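PDB 5WCE: DNA polymerase III subunit beta from Caulobacter crescentus, which forms a ring-shaped head-to-tail homodimer around DNA and probably tethers DNA polymerases and other proteins to it, making synthesis processive. Local coordinates for residues 15-20 with 49-54; 26-31 with 36-41; 144-149 with 177-182; 265-270 with 326-331; 294-299 with 335-340. All blocks are in the same frame, centred on the assembly; numbering follows the deposited sequence.

In the fold
Each contact joins elements within one domain of the clamp. Contacts 1, 3 and 5 pack a helix on a strand in the N-terminal, central and C-terminal domains; all are buried and built from apolar side chains, with an aromatic ring in contact 1 alone. Contact 2, nested inside the chain loop closed by contact 1, is buried too, but sets a valine against backbone atoms near the start of strand 39-45; strands 39-45 and 48-54 are neighbours. Contact 4 differs most: partly exposed, it puts a lysine beside a phenylalanine and a glutamate. Contacts 4 and 5, their centres about 11 Å apart, touch through adjacent strands 328-333 and 293-299; contacts 1 and 4 lie about 54 Å apart between centres.

Contact 1 (15-20 with 49-54); sequences AALLKA and LSFSAT
F51 receives A20 on one face of its ring and L17 at its edge. The methyl of A20 sits over the face in a CH-pi contact, CB 3.5 Å from the ring centroid and 21° off the normal. It is displaced toward the rim, where CB comes to 3.3 Å from F51 CE1, a tight fit. L17 arrives in the ring plane instead: its CD1 lies 3.7 Å from F51 CZ and equally near CE2, and the two side chains cross at about a right angle. Behind this, F51 holds CG anti to its carbonyl carbon (chi1 -64°), sending the ring off the strand to the helix, while L17 carries CG anti to the backbone N and lays CD1 against the rim. A serine in place of F51 would probably leave the A20 methyl and the L17 branch without their aromatic partner and open a gap between helix and sheet. This is the helix-on-sheet packing of the DNA clamp domain. Strand 48-54 is held by backbone hydrogen bonds of F51 with D62 on strand 58-65 and of S50 with S43 on strand 39-45; helix 14-25 in turn rests L17 on V85 of helix 78-87.

Contact 2 (26-31 with 36-41); sequences SVVERR and ILSNIL
V28 pushes a branched side chain against backbone atoms at L37 and S38, without a hydrogen bond between the segments. With CG1 anti to the backbone N (chi1 177°), that methyl lies 3.6 Å from L37 O and 3.8 Å from S38 CA, and CG2, anti to the carbonyl carbon, stands a little farther off at 4.0 Å from L37 O. Both methyls thus come against the same carbonyl oxygen from one side, CG1 closer, a van der Waals fit of a branched side chain to the 3-10 segment that ends at S38. The turn is closed by N39 N hydrogen-bonding to I36 O, at 2.9 Å. S38 OG is 4.5 Å from V28 CG1 and hydrogen-bonds to N32 ND2, in the loop between the two segments. L37 turns its side chain to N32, P125 and T54 rather than to V28. In the fold, this is the connection from helix 14-25 into strand 39-45: V27 and V28 both rest on A53 of strand 48-54, and S38 and I40 make backbone hydrogen bonds with A78 and A76, where strand 72-77 runs into helix 78-87.

Contact 3 (144-149 with 177-182); sequences IRLIDK and TKLRAV
L146 holds CG anti to its carbonyl carbon (chi1 -66°), which carries CD1 from the helix to L179; L179 in turn has CG anti to the backbone N (chi1 -180°) and extends out across the strand direction, meeting L146 at about a right angle. The motif is a helix packed on an antiparallel sheet, as repeated in the domains of the clamp; here helix 140-148 lies on strand 176-184 in the central domain. The L146 branch divides its work. Its CD1 lies 4.1 Å from L179 CD2 and equally near L179 CG, while CD2 faces the backbone, 4.1 Å from L179 O. Nearer its own backbone, L146 CB looks at the methyl of A181, and the alanine, having no longer side chain, lets the backbones approach to 6.2 Å between the two CA atoms. All three residues are buried, and no hydrogen bond crosses the interface. Alternation along the strand sends R180 to its other side, where it forms salt bridges with E173 and E193. L146 also touches M194 of strand 188-195, so the helix spans more than one strand, and A181 makes a backbone hydrogen bond with A192 of that same strand. The carbonyl of L146, hydrogen-bonded to T150 OG1, has its oxygen 4.1 Å from A181 CB.

Contact 4 (265-270 with 326-331); sequences NAKILT and EPFEIG
The apolar part of the contact is the aliphatic chain of K267 lying alongside F328. K267 carries CG anti to its carbonyl carbon (chi1 -63°) and stays extended as far as CE, so that CD comes 3.7 Å from F328 CE1 at an oblique angle and the two side chains slide past each other in opposite directions. F328 sets its ring with CG between the backbone N and the carbonyl carbon (chi1 62°), which turns it toward strand 267-272. Farther out, K267 CE touches E326 CB at 4.2 Å. These segments join two sheets: within this chain, strand 267-272 is outermost in one that continues into the central domain, and strand 328-333 in one of the C-terminal domain. At the start of the first, A266 and K267 both face F353 in a classic beta bulge, and F353 also meets F328 in an edge-to-face ring pair. The electrostatic part is looser: K267 NZ is 4.3 Å from E326 OE1, beyond a salt bridge, so the opposite charges probably attract only at a distance. A bend at chi4 (75°) takes the ammonium to its hydrogen-bond acceptor, the backbone oxygen of A354. Shortening K267 to an alanine is likely to leave F328 CE1 without its aliphatic neighbour, the A354 oxygen without this donor and E326 without the nearby positive charge. Y323, whose OH bonds to E326 O, touches both K267 and F328.

Contact 5 (294-299 with 335-340); sequences VKLAVE and RYLLDV
Strand 293-299 and helix 334-343 pass each other at a distance, the nearest CA atoms, those of V294 and L337, being 9.0 Å apart, so the gap is bridged by side chains. L337 spans most of it: CG is anti to the backbone N (chi1 179°), which extends the leucine from the helix to the sheet and delivers a single methyl, CD2, to both strand partners. V294 CG1 lies 4.0 Å from that methyl, the valine having CG1 between its backbone N and carbonyl carbon (chi1 57°), and the two side chains cross at about a right angle. L296, two residues on and facing the same side of the strand, adds CD1 at 4.3 Å from L337 CD2. K295 between them turns to the other side, where it meets E329. The helix is the second of the C-terminal domain, and its packing on this sheet follows the clamp-domain pattern. F276 of helix 273-284 touches both L296 and L337, and L374 of strand 370-374 covers L337 as well, so the leucine sits where two helices and two sheets converge. All three residues are buried, and the contact between the segments is made by methyl groups without a hydrogen bond or charge pair; it therefore depends on shape and dispersion, and its strength probably comes from the exclusion of water.

Contact 1 (15-20 with 49-54)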
# COMPACT_ATOMS: atom_id res chain seq x y z
N ALA A 15 6.29 -20.24 -17.38
CA ALA A 15 5.74 -18.97 -17.82
C ALA A 15 4.30 -19.14 -18.29
O ALA A 15 3.44 -18.33 -17.94
CB ALA A 15 6.59 -18.32 -18.88
N ALA A 16 4.02 -20.22 -19.03
CA ALA A 16 2.64 -20.49 -19.48
C ALA A 16 1.68 -20.80 -18.35
O ALA A 16 0.50 -20.37 -18.34
CB ALA A 16 2.64 -21.65 -20.47
N LEU A 17 2.15 -21.59 -17.41
CA LEU A 17 1.36 -21.99 -16.26
C LEU A 17 1.06 -20.76 -15.41
O LEU A 17 -0.09 -20.56 -14.99
CB LEU A 17 2.13 -23.03 -15.42
CG LEU A 17 1.46 -23.55 -14.16
CD1 LEU A 17 0.06 -24.03 -14.39
CD2 LEU A 17 2.34 -24.64 -13.54
N LEU A 18 2.07 -19.95 -15.19
CA LEU A 18 1.95 -18.74 -14.39
C LEU A 18 1.00 -17.75 -15.00
O LEU A 18 0.21 -17.17 -14.28
CB LEU A 18 3.31 -18.09 -14.17
CG LEU A 18 3.44 -16.91 -13.23
CD1 LEU A 18 3.01 -17.29 -11.83
CD2 LEU A 18 4.90 -16.47 -13.21
N LYS A 19 1.06 -17.60 -16.32
CA LYS A 19 0.21 -16.63 -17.04
C LYS A 19 -1.26 -16.98 -16.86
O LYS A 19 -2.10 -16.12 -16.50
CB LYS A 19 0.63 -16.55 -18.50
CG LYS A 19 -0.25 -15.65 -19.39
CD LYS A 19 0.35 -15.51 -20.79
CE LYS A 19 -0.69 -15.51 -21.89
NZ LYS A 19 -0.02 -15.01 -23.13
N ALA A 20 -1.57 -18.26 -17.07
CA ALA A 20 -2.94 -18.76 -16.86
C ALA A 20 -3.46 -18.67 -15.44
O ALA A 20 -4.61 -18.23 -15.18
CB ALA A 20 -3.07 -20.18 -17.39
N LEU A 49 -3.97 -27.33 -21.28
CA LEU A 49 -4.46 -27.32 -19.92
C LEU A 49 -5.42 -26.13 -19.80
O LEU A 49 -5.02 -24.98 -20.06
CB LEU A 49 -3.29 -27.15 -18.95
CG LEU A 49 -3.59 -27.18 -17.45
CD1 LEU A 49 -4.43 -28.38 -17.08
CD2 LEU A 49 -2.31 -27.14 -16.66
N SER A 50 -6.67 -26.42 -19.46
CA SER A 50 -7.69 -25.41 -19.19
C SER A 50 -7.78 -25.14 -17.70
O SER A 50 -7.50 -26.03 -16.87
CB SER A 50 -9.05 -25.82 -19.73
OG SER A 50 -8.96 -25.97 -21.15
N PHE A 51 -8.15 -23.90 -17.38
CA PHE A 51 -8.10 -23.38 -16.00
C PHE A 51 -9.41 -22.67 -15.82
O PHE A 51 -9.81 -21.93 -16.76
CB PHE A 51 -7.01 -22.36 -15.84
CG PHE A 51 -5.61 -22.89 -16.03
CD1 PHE A 51 -5.06 -23.00 -17.31
CD2 PHE A 51 -4.83 -23.15 -14.96
CE1 PHE A 51 -3.74 -23.42 -17.49
CE2 PHE A 51 -3.51 -23.57 -15.11
CZ PHE A 51 -2.98 -23.72 -16.39
N SER A 52 -10.13 -22.94 -14.74
CA SER A 52 -11.38 -22.24 -14.43
C SER A 52 -11.42 -21.88 -12.94
O SER A 52 -10.99 -22.67 -12.08
CB SER A 52 -12.55 -23.14 -14.87
OG SER A 52 -13.74 -22.61 -14.41
N ALA A 53 -11.87 -20.67 -12.63
CA ALA A 53 -12.14 -20.29 -11.27
C ALA A 53 -13.40 -19.47 -11.21
O ALA A 53 -13.79 -18.83 -12.20
CB ALA A 53 -10.96 -19.54 -10.69
N THR A 54 -14.05 -19.50 -10.06
CA THR A 54 -15.34 -18.79 -9.90
C THR A 54 -15.61 -18.32 -8.48
O THR A 54 -15.10 -18.87 -7.51
CB THR A 54 -16.49 -19.73 -10.32
OG1 THR A 54 -17.73 -19.03 -10.42
CG2 THR A 54 -16.66 -20.90 -9.35

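Contact 2 (26-31 with 36-41)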
# COMPACT_ATOMS: atom_id res chain seq x y z
N SER A 26 -7.46 -14.33 -9.68
CA SER A 26 -8.04 -13.02 -9.23
C SER A 26 -9.49 -13.08 -8.76
O SER A 26 -9.86 -12.32 -7.87
CB SER A 26 -7.96 -11.97 -10.39
OG SER A 26 -6.65 -11.94 -10.96
N VAL A 27 -10.33 -13.95 -9.34
CA VAL A 27 -11.72 -14.02 -8.95
C VAL A 27 -11.92 -14.62 -7.59
O VAL A 27 -12.97 -14.40 -6.96
CB VAL A 27 -12.61 -14.80 -10.00
CG1 VAL A 27 -12.33 -16.27 -10.02
CG2 VAL A 27 -14.14 -14.58 -9.75
N VAL A 28 -10.94 -15.40 -7.13
CA VAL A 28 -11.14 -16.16 -5.89
C VAL A 28 -11.03 -15.21 -4.70
O VAL A 28 -10.01 -14.56 -4.54
CB VAL A 28 -10.14 -17.32 -5.78
CG1 VAL A 28 -10.28 -18.07 -4.46
CG2 VAL A 28 -10.31 -18.23 -6.98
N GLU A 29 -12.07 -15.16 -3.89
CA GLU A 29 -12.10 -14.31 -2.71
C GLU A 29 -11.12 -14.83 -1.65
O GLU A 29 -11.08 -16.03 -1.41
CB GLU A 29 -13.51 -14.33 -2.11
CG GLU A 29 -14.58 -13.64 -2.96
CD GLU A 29 -14.45 -12.12 -2.96
OE1 GLU A 29 -13.83 -11.60 -2.02
OE2 GLU A 29 -14.95 -11.44 -3.90
N ARG A 30 -10.36 -13.93 -1.02
CA ARG A 30 -9.49 -14.31 0.12
C ARG A 30 -10.31 -14.94 1.22
O ARG A 30 -9.97 -16.02 1.71
CB ARG A 30 -8.74 -13.09 0.68
N ARG A 31 -11.41 -14.26 1.57
CA ARG A 31 -12.23 -14.60 2.73
C ARG A 31 -13.39 -15.58 2.42
O ARG A 31 -14.44 -15.58 3.09
CB ARG A 31 -12.73 -13.29 3.38
N ILE A 36 -14.33 -25.58 -2.05
CA ILE A 36 -14.13 -25.77 -3.48
C ILE A 36 -14.05 -24.44 -4.27
O ILE A 36 -13.38 -24.36 -5.30
CB ILE A 36 -15.12 -26.80 -4.10
CG1 ILE A 36 -14.54 -27.23 -5.45
CG2 ILE A 36 -16.52 -26.16 -4.24
CD1 ILE A 36 -15.03 -28.52 -5.97
N LEU A 37 -14.64 -23.37 -3.74
CA LEU A 37 -14.57 -22.08 -4.40
C LEU A 37 -13.20 -21.44 -4.23
O LEU A 37 -12.90 -20.50 -4.93
CB LEU A 37 -15.65 -21.14 -3.85
CG LEU A 37 -17.10 -21.61 -3.99
CD1 LEU A 37 -18.03 -20.46 -3.58
CD2 LEU A 37 -17.38 -22.00 -5.43
N SER A 38 -12.35 -21.98 -3.37
CA SER A 38 -10.95 -21.58 -3.31
C SER A 38 -10.12 -22.29 -4.37
O SER A 38 -8.95 -21.95 -4.51
CB SER A 38 -10.35 -21.92 -1.91
OG SER A 38 -10.84 -20.92 -1.03
N ASN A 39 -10.69 -23.25 -5.10
CA ASN A 39 -9.93 -24.05 -6.05
C ASN A 39 -10.03 -23.62 -7.49
O ASN A 39 -11.01 -22.92 -7.92
CB ASN A 39 -10.29 -25.53 -5.91
CG ASN A 39 -9.70 -26.16 -4.66
OD1 ASN A 39 -9.18 -25.46 -3.81
ND2 ASN A 39 -9.79 -27.49 -4.53
N ILE A 40 -9.02 -24.04 -8.25
CA ILE A 40 -9.04 -23.95 -9.71
C ILE A 40 -9.38 -25.33 -10.25
O ILE A 40 -8.84 -26.33 -9.80
CB ILE A 40 -7.70 -23.43 -10.30
CG1 ILE A 40 -7.55 -21.95 -10.04
CG2 ILE A 40 -7.60 -23.65 -11.82
CD1 ILE A 40 -6.13 -21.38 -10.23
N LEU A 41 -10.29 -25.38 -11.21
CA LEU A 41 -10.54 -26.56 -12.03
C LEU A 41 -9.49 -26.64 -13.14
O LEU A 41 -9.39 -25.73 -14.00
CB LEU A 41 -11.94 -26.49 -12.65
CG LEU A 41 -12.29 -27.63 -13.64
CD1 LEU A 41 -12.33 -28.97 -12.93
CD2 LEU A 41 -13.60 -27.27 -14.32

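Contact 3 (144-149 with 177-182)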
# COMPACT_ATOMS: atom_id res chain seq x y z
N ILE A 144 -12.05 -0.02 -22.83
CA ILE A 144 -11.27 0.48 -21.70
C ILE A 144 -11.77 1.91 -21.36
O ILE A 144 -11.97 2.20 -20.21
CB ILE A 144 -9.74 0.44 -21.94
CG1 ILE A 144 -9.22 -1.00 -21.75
CG2 ILE A 144 -8.99 1.38 -20.96
CD1 ILE A 144 -7.75 -1.19 -22.16
N ARG A 145 -11.97 2.73 -22.37
CA ARG A 145 -12.44 4.12 -22.16
C ARG A 145 -13.85 4.08 -21.52
O ARG A 145 -14.08 4.78 -20.54
CB ARG A 145 -12.44 4.91 -23.45
CG ARG A 145 -13.07 6.29 -23.36
CD ARG A 145 -13.06 7.02 -24.68
NE ARG A 145 -14.03 8.14 -24.68
CZ ARG A 145 -15.34 8.01 -24.88
NH1 ARG A 145 -15.91 6.80 -25.07
NH2 ARG A 145 -16.13 9.08 -24.84
N LEU A 146 -14.75 3.25 -22.03
CA LEU A 146 -16.08 3.16 -21.43
C LEU A 146 -16.04 2.89 -19.96
O LEU A 146 -16.80 3.51 -19.18
CB LEU A 146 -16.99 2.13 -22.15
CG LEU A 146 -17.44 2.39 -23.58
CD1 LEU A 146 -18.41 1.30 -24.03
CD2 LEU A 146 -18.06 3.77 -23.81
N ILE A 147 -15.17 1.96 -19.55
CA ILE A 147 -15.04 1.60 -18.18
C ILE A 147 -14.31 2.68 -17.35
O ILE A 147 -14.82 3.12 -16.29
CB ILE A 147 -14.35 0.20 -18.02
CG1 ILE A 147 -15.27 -0.89 -18.56
CG2 ILE A 147 -14.00 -0.07 -16.57
CD1 ILE A 147 -14.56 -2.23 -18.80
N ASP A 148 -13.14 3.10 -17.82
CA ASP A 148 -12.34 4.05 -17.03
C ASP A 148 -13.04 5.43 -16.83
O ASP A 148 -12.87 6.05 -15.78
CB ASP A 148 -10.96 4.24 -17.62
CG ASP A 148 -10.03 3.01 -17.41
OD1 ASP A 148 -10.46 2.03 -16.76
OD2 ASP A 148 -8.90 3.04 -17.97
N LYS A 149 -13.81 5.86 -17.80
CA LYS A 149 -14.62 7.09 -17.68
C LYS A 149 -15.77 7.02 -16.69
O LYS A 149 -16.29 8.06 -16.31
CB LYS A 149 -15.15 7.51 -19.04
CG LYS A 149 -14.10 7.85 -20.09
CD LYS A 149 -13.50 9.23 -19.86
CE LYS A 149 -12.65 9.62 -21.05
NZ LYS A 149 -11.83 10.82 -20.70
N THR A 177 -26.49 4.94 -33.56
CA THR A 177 -26.63 4.19 -32.32
C THR A 177 -25.30 4.22 -31.53
O THR A 177 -24.24 3.99 -32.08
CB THR A 177 -27.10 2.75 -32.62
OG1 THR A 177 -28.39 2.82 -33.23
CG2 THR A 177 -27.19 1.95 -31.34
N LYS A 178 -25.38 4.50 -30.25
CA LYS A 178 -24.22 4.49 -29.36
C LYS A 178 -24.26 3.31 -28.40
O LYS A 178 -25.30 3.01 -27.89
CB LYS A 178 -24.19 5.80 -28.60
CG LYS A 178 -23.78 6.90 -29.57
CD LYS A 178 -24.49 8.17 -29.30
CE LYS A 178 -23.98 9.22 -30.28
NZ LYS A 178 -24.35 10.52 -29.73
N LEU A 179 -23.12 2.66 -28.20
CA LEU A 179 -22.93 1.77 -27.04
C LEU A 179 -22.54 2.66 -25.83
O LEU A 179 -21.52 3.36 -25.89
CB LEU A 179 -21.84 0.75 -27.33
CG LEU A 179 -21.51 -0.27 -26.24
CD1 LEU A 179 -22.71 -1.12 -25.92
CD2 LEU A 179 -20.36 -1.18 -26.65
N ARG A 180 -23.34 2.60 -24.76
CA ARG A 180 -23.26 3.52 -23.64
C ARG A 180 -23.10 2.77 -22.31
O ARG A 180 -23.71 1.71 -22.12
CB ARG A 180 -24.52 4.42 -23.60
CG ARG A 180 -24.55 5.42 -22.43
CD ARG A 180 -25.83 6.23 -22.46
NE ARG A 180 -25.80 7.24 -23.51
CZ ARG A 180 -26.78 8.14 -23.73
NH1 ARG A 180 -27.91 8.15 -23.00
NH2 ARG A 180 -26.64 9.04 -24.71
N ALA A 181 -22.28 3.30 -21.44
CA ALA A 181 -22.12 2.81 -20.09
C ALA A 181 -22.51 3.94 -19.12
O ALA A 181 -22.02 5.07 -19.26
CB ALA A 181 -20.70 2.38 -19.86
N VAL A 182 -23.39 3.62 -18.18
CA VAL A 182 -23.84 4.59 -17.14
C VAL A 182 -23.63 3.97 -15.76
O VAL A 182 -23.98 2.80 -15.52
CB VAL A 182 -25.30 4.99 -17.28
CG1 VAL A 182 -25.75 5.83 -16.09
CG2 VAL A 182 -25.52 5.77 -18.56

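Contact 4 (265-270 with 326-331)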
# COMPACT_ATOMS: atom_id res chain seq x y z
N ASN A 265 -30.02 23.11 -18.29
CA ASN A 265 -29.34 23.99 -17.33
C ASN A 265 -28.69 25.19 -18.05
O ASN A 265 -27.87 24.99 -18.92
CB ASN A 265 -28.24 23.25 -16.53
CG ASN A 265 -28.80 22.37 -15.42
OD1 ASN A 265 -30.01 22.13 -15.35
ND2 ASN A 265 -27.90 21.86 -14.54
N ALA A 266 -29.04 26.41 -17.68
CA ALA A 266 -28.70 27.61 -18.49
C ALA A 266 -27.56 28.43 -17.90
O ALA A 266 -27.01 29.26 -18.62
CB ALA A 266 -29.95 28.50 -18.64
N LYS A 267 -27.17 28.23 -16.65
CA LYS A 267 -26.03 28.97 -16.06
C LYS A 267 -24.75 28.19 -16.42
O LYS A 267 -24.42 27.18 -15.78
CB LYS A 267 -26.16 29.12 -14.56
CG LYS A 267 -27.35 29.93 -14.13
CD LYS A 267 -27.44 29.99 -12.61
CE LYS A 267 -28.50 30.98 -12.14
NZ LYS A 267 -29.83 30.36 -12.38
N ILE A 268 -24.08 28.65 -17.47
CA ILE A 268 -22.96 27.91 -18.02
C ILE A 268 -21.70 28.62 -17.62
O ILE A 268 -21.61 29.81 -17.78
CB ILE A 268 -23.08 27.76 -19.53
CG1 ILE A 268 -24.41 27.03 -19.84
CG2 ILE A 268 -21.86 27.03 -20.09
CD1 ILE A 268 -24.74 26.83 -21.29
N LEU A 269 -20.73 27.84 -17.14
CA LEU A 269 -19.48 28.34 -16.65
C LEU A 269 -18.34 27.45 -17.18
O LEU A 269 -18.46 26.24 -17.14
CB LEU A 269 -19.62 28.26 -15.12
CG LEU A 269 -18.53 28.59 -14.15
CD1 LEU A 269 -19.22 28.89 -12.82
CD2 LEU A 269 -17.46 27.49 -14.09
N THR A 270 -17.27 28.05 -17.63
CA THR A 270 -16.08 27.32 -18.06
C THR A 270 -14.89 27.72 -17.20
O THR A 270 -14.72 28.90 -16.79
CB THR A 270 -15.76 27.56 -19.55
OG1 THR A 270 -16.90 27.21 -20.35
CG2 THR A 270 -14.65 26.63 -20.00
N GLU A 326 -26.16 35.21 -13.04
CA GLU A 326 -26.58 35.57 -11.72
C GLU A 326 -25.65 34.88 -10.71
O GLU A 326 -25.22 33.78 -10.95
CB GLU A 326 -28.03 35.07 -11.53
CG GLU A 326 -28.66 35.51 -10.24
CD GLU A 326 -30.05 34.94 -10.01
OE1 GLU A 326 -30.64 34.38 -10.96
OE2 GLU A 326 -30.53 35.13 -8.85
N PRO A 327 -25.34 35.54 -9.59
CA PRO A 327 -24.58 34.88 -8.54
C PRO A 327 -25.40 33.83 -7.81
O PRO A 327 -26.61 33.97 -7.73
CB PRO A 327 -24.18 36.02 -7.59
CG PRO A 327 -25.02 37.17 -7.95
CD PRO A 327 -25.57 36.97 -9.33
N PHE A 328 -24.77 32.78 -7.34
CA PHE A 328 -25.44 31.79 -6.54
C PHE A 328 -24.40 31.04 -5.73
O PHE A 328 -23.22 31.16 -6.03
CB PHE A 328 -26.26 30.82 -7.41
CG PHE A 328 -25.44 30.04 -8.35
CD1 PHE A 328 -25.10 30.56 -9.57
CD2 PHE A 328 -25.05 28.76 -8.03
CE1 PHE A 328 -24.38 29.83 -10.50
CE2 PHE A 328 -24.33 27.99 -8.95
CZ PHE A 328 -23.95 28.52 -10.15
N GLU A 329 -24.87 30.25 -4.76
CA GLU A 329 -24.03 29.43 -3.91
C GLU A 329 -24.54 27.98 -4.01
O GLU A 329 -25.74 27.74 -4.03
CB GLU A 329 -24.04 29.92 -2.48
CG GLU A 329 -23.48 31.35 -2.32
CD GLU A 329 -24.53 32.45 -2.63
OE1 GLU A 329 -25.64 32.41 -2.03
OE2 GLU A 329 -24.24 33.35 -3.47
N ILE A 330 -23.62 27.03 -4.13
CA ILE A 330 -23.98 25.62 -4.26
C ILE A 330 -22.87 24.82 -3.57
O ILE A 330 -21.69 25.25 -3.59
CB ILE A 330 -24.15 25.25 -5.75
CG1 ILE A 330 -24.85 23.90 -5.94
CG2 ILE A 330 -22.84 25.29 -6.53
CD1 ILE A 330 -25.21 23.63 -7.39
N GLY A 331 -23.25 23.70 -2.99
CA GLY A 331 -22.33 22.81 -2.30
C GLY A 331 -22.20 21.48 -3.00
O GLY A 331 -23.21 20.90 -3.52

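Contact 5 (294-299 with 335-340)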
# COMPACT_ATOMS: atom_id res chain seq x y z
N VAL A 294 -17.68 21.06 -0.00
CA VAL A 294 -17.11 22.35 -0.40
C VAL A 294 -18.24 23.25 -0.92
O VAL A 294 -19.09 22.81 -1.71
CB VAL A 294 -15.98 22.16 -1.42
CG1 VAL A 294 -16.42 21.42 -2.65
CG2 VAL A 294 -15.36 23.49 -1.84
N LYS A 295 -18.23 24.50 -0.46
CA LYS A 295 -19.12 25.54 -0.97
C LYS A 295 -18.49 26.31 -2.14
O LYS A 295 -17.35 26.73 -2.03
CB LYS A 295 -19.48 26.52 0.15
CG LYS A 295 -20.44 27.64 -0.29
CD LYS A 295 -20.76 28.44 0.98
CE LYS A 295 -21.55 29.68 0.75
NZ LYS A 295 -21.58 30.36 2.10
N LEU A 296 -19.24 26.47 -3.22
CA LEU A 296 -18.83 27.22 -4.41
C LEU A 296 -19.74 28.45 -4.43
O LEU A 296 -20.97 28.33 -4.63
CB LEU A 296 -19.06 26.44 -5.71
CG LEU A 296 -18.11 25.32 -6.15
CD1 LEU A 296 -17.98 24.26 -5.06
CD2 LEU A 296 -18.52 24.70 -7.47
N ALA A 297 -19.16 29.63 -4.14
CA ALA A 297 -19.87 30.88 -4.26
C ALA A 297 -19.52 31.44 -5.65
O ALA A 297 -18.39 31.87 -5.90
CB ALA A 297 -19.47 31.83 -3.14
N VAL A 298 -20.47 31.33 -6.56
CA VAL A 298 -20.30 31.63 -7.97
C VAL A 298 -20.84 33.04 -8.21
O VAL A 298 -21.94 33.39 -7.77
CB VAL A 298 -21.07 30.58 -8.85
CG1 VAL A 298 -20.85 30.81 -10.31
CG2 VAL A 298 -20.62 29.16 -8.50
N GLU A 299 -20.04 33.83 -8.90
CA GLU A 299 -20.40 35.15 -9.35
C GLU A 299 -19.72 35.43 -10.67
O GLU A 299 -18.79 34.71 -11.04
CB GLU A 299 -19.99 36.20 -8.28
CG GLU A 299 -18.48 36.29 -8.07
CD GLU A 299 -18.06 37.26 -6.95
OE1 GLU A 299 -18.28 38.47 -7.13
OE2 GLU A 299 -17.53 36.79 -5.92
N ARG A 335 -14.84 15.12 -2.79
CA ARG A 335 -14.32 13.95 -3.47
C ARG A 335 -15.05 13.72 -4.81
O ARG A 335 -14.43 13.46 -5.85
CB ARG A 335 -14.38 12.67 -2.57
CG ARG A 335 -13.86 11.39 -3.24
CD ARG A 335 -12.52 11.55 -3.94
NE ARG A 335 -11.51 12.17 -3.07
CZ ARG A 335 -10.36 12.77 -3.46
NH1 ARG A 335 -10.03 12.85 -4.75
NH2 ARG A 335 -9.54 13.28 -2.53
N TYR A 336 -16.38 13.84 -4.79
CA TYR A 336 -17.15 13.66 -6.01
C TYR A 336 -16.77 14.70 -7.08
O TYR A 336 -16.67 14.38 -8.27
CB TYR A 336 -18.67 13.68 -5.71
CG TYR A 336 -19.16 12.60 -4.76
CD1 TYR A 336 -18.38 11.45 -4.45
CD2 TYR A 336 -20.37 12.75 -4.10
CE1 TYR A 336 -18.83 10.51 -3.56
CE2 TYR A 336 -20.81 11.78 -3.20
CZ TYR A 336 -20.02 10.66 -2.95
OH TYR A 336 -20.48 9.74 -2.05
N LEU A 337 -16.55 15.95 -6.65
CA LEU A 337 -16.13 16.99 -7.58
C LEU A 337 -14.74 16.69 -8.15
O LEU A 337 -14.50 16.75 -9.35
CB LEU A 337 -16.16 18.31 -6.86
CG LEU A 337 -15.77 19.59 -7.53
CD1 LEU A 337 -16.54 19.76 -8.84
CD2 LEU A 337 -16.00 20.77 -6.57
N LEU A 338 -13.82 16.34 -7.27
CA LEU A 338 -12.46 15.96 -7.72
C LEU A 338 -12.49 14.76 -8.62
O LEU A 338 -11.72 14.70 -9.57
CB LEU A 338 -11.55 15.75 -6.52
CG LEU A 338 -11.21 17.05 -5.81
CD1 LEU A 338 -10.54 16.70 -4.50
CD2 LEU A 338 -10.34 17.95 -6.69
N ASP A 339 -13.38 13.81 -8.36
CA ASP A 339 -13.52 12.64 -9.25
C ASP A 339 -13.86 13.03 -10.68
O ASP A 339 -13.27 12.57 -11.67
CB ASP A 339 -14.58 11.68 -8.70
CG ASP A 339 -14.10 10.84 -7.51
OD1 ASP A 339 -12.89 10.79 -7.20
OD2 ASP A 339 -15.00 10.31 -6.84
N VAL A 340 -14.80 13.96 -10.81
CA VAL A 340 -15.14 14.50 -12.11
C VAL A 340 -13.99 15.25 -12.75
O VAL A 340 -13.68 14.99 -13.93
CB VAL A 340 -16.41 15.40 -12.04
CG1 VAL A 340 -16.64 16.07 -13.39
CG2 VAL A 340 -17.58 14.55 -11.66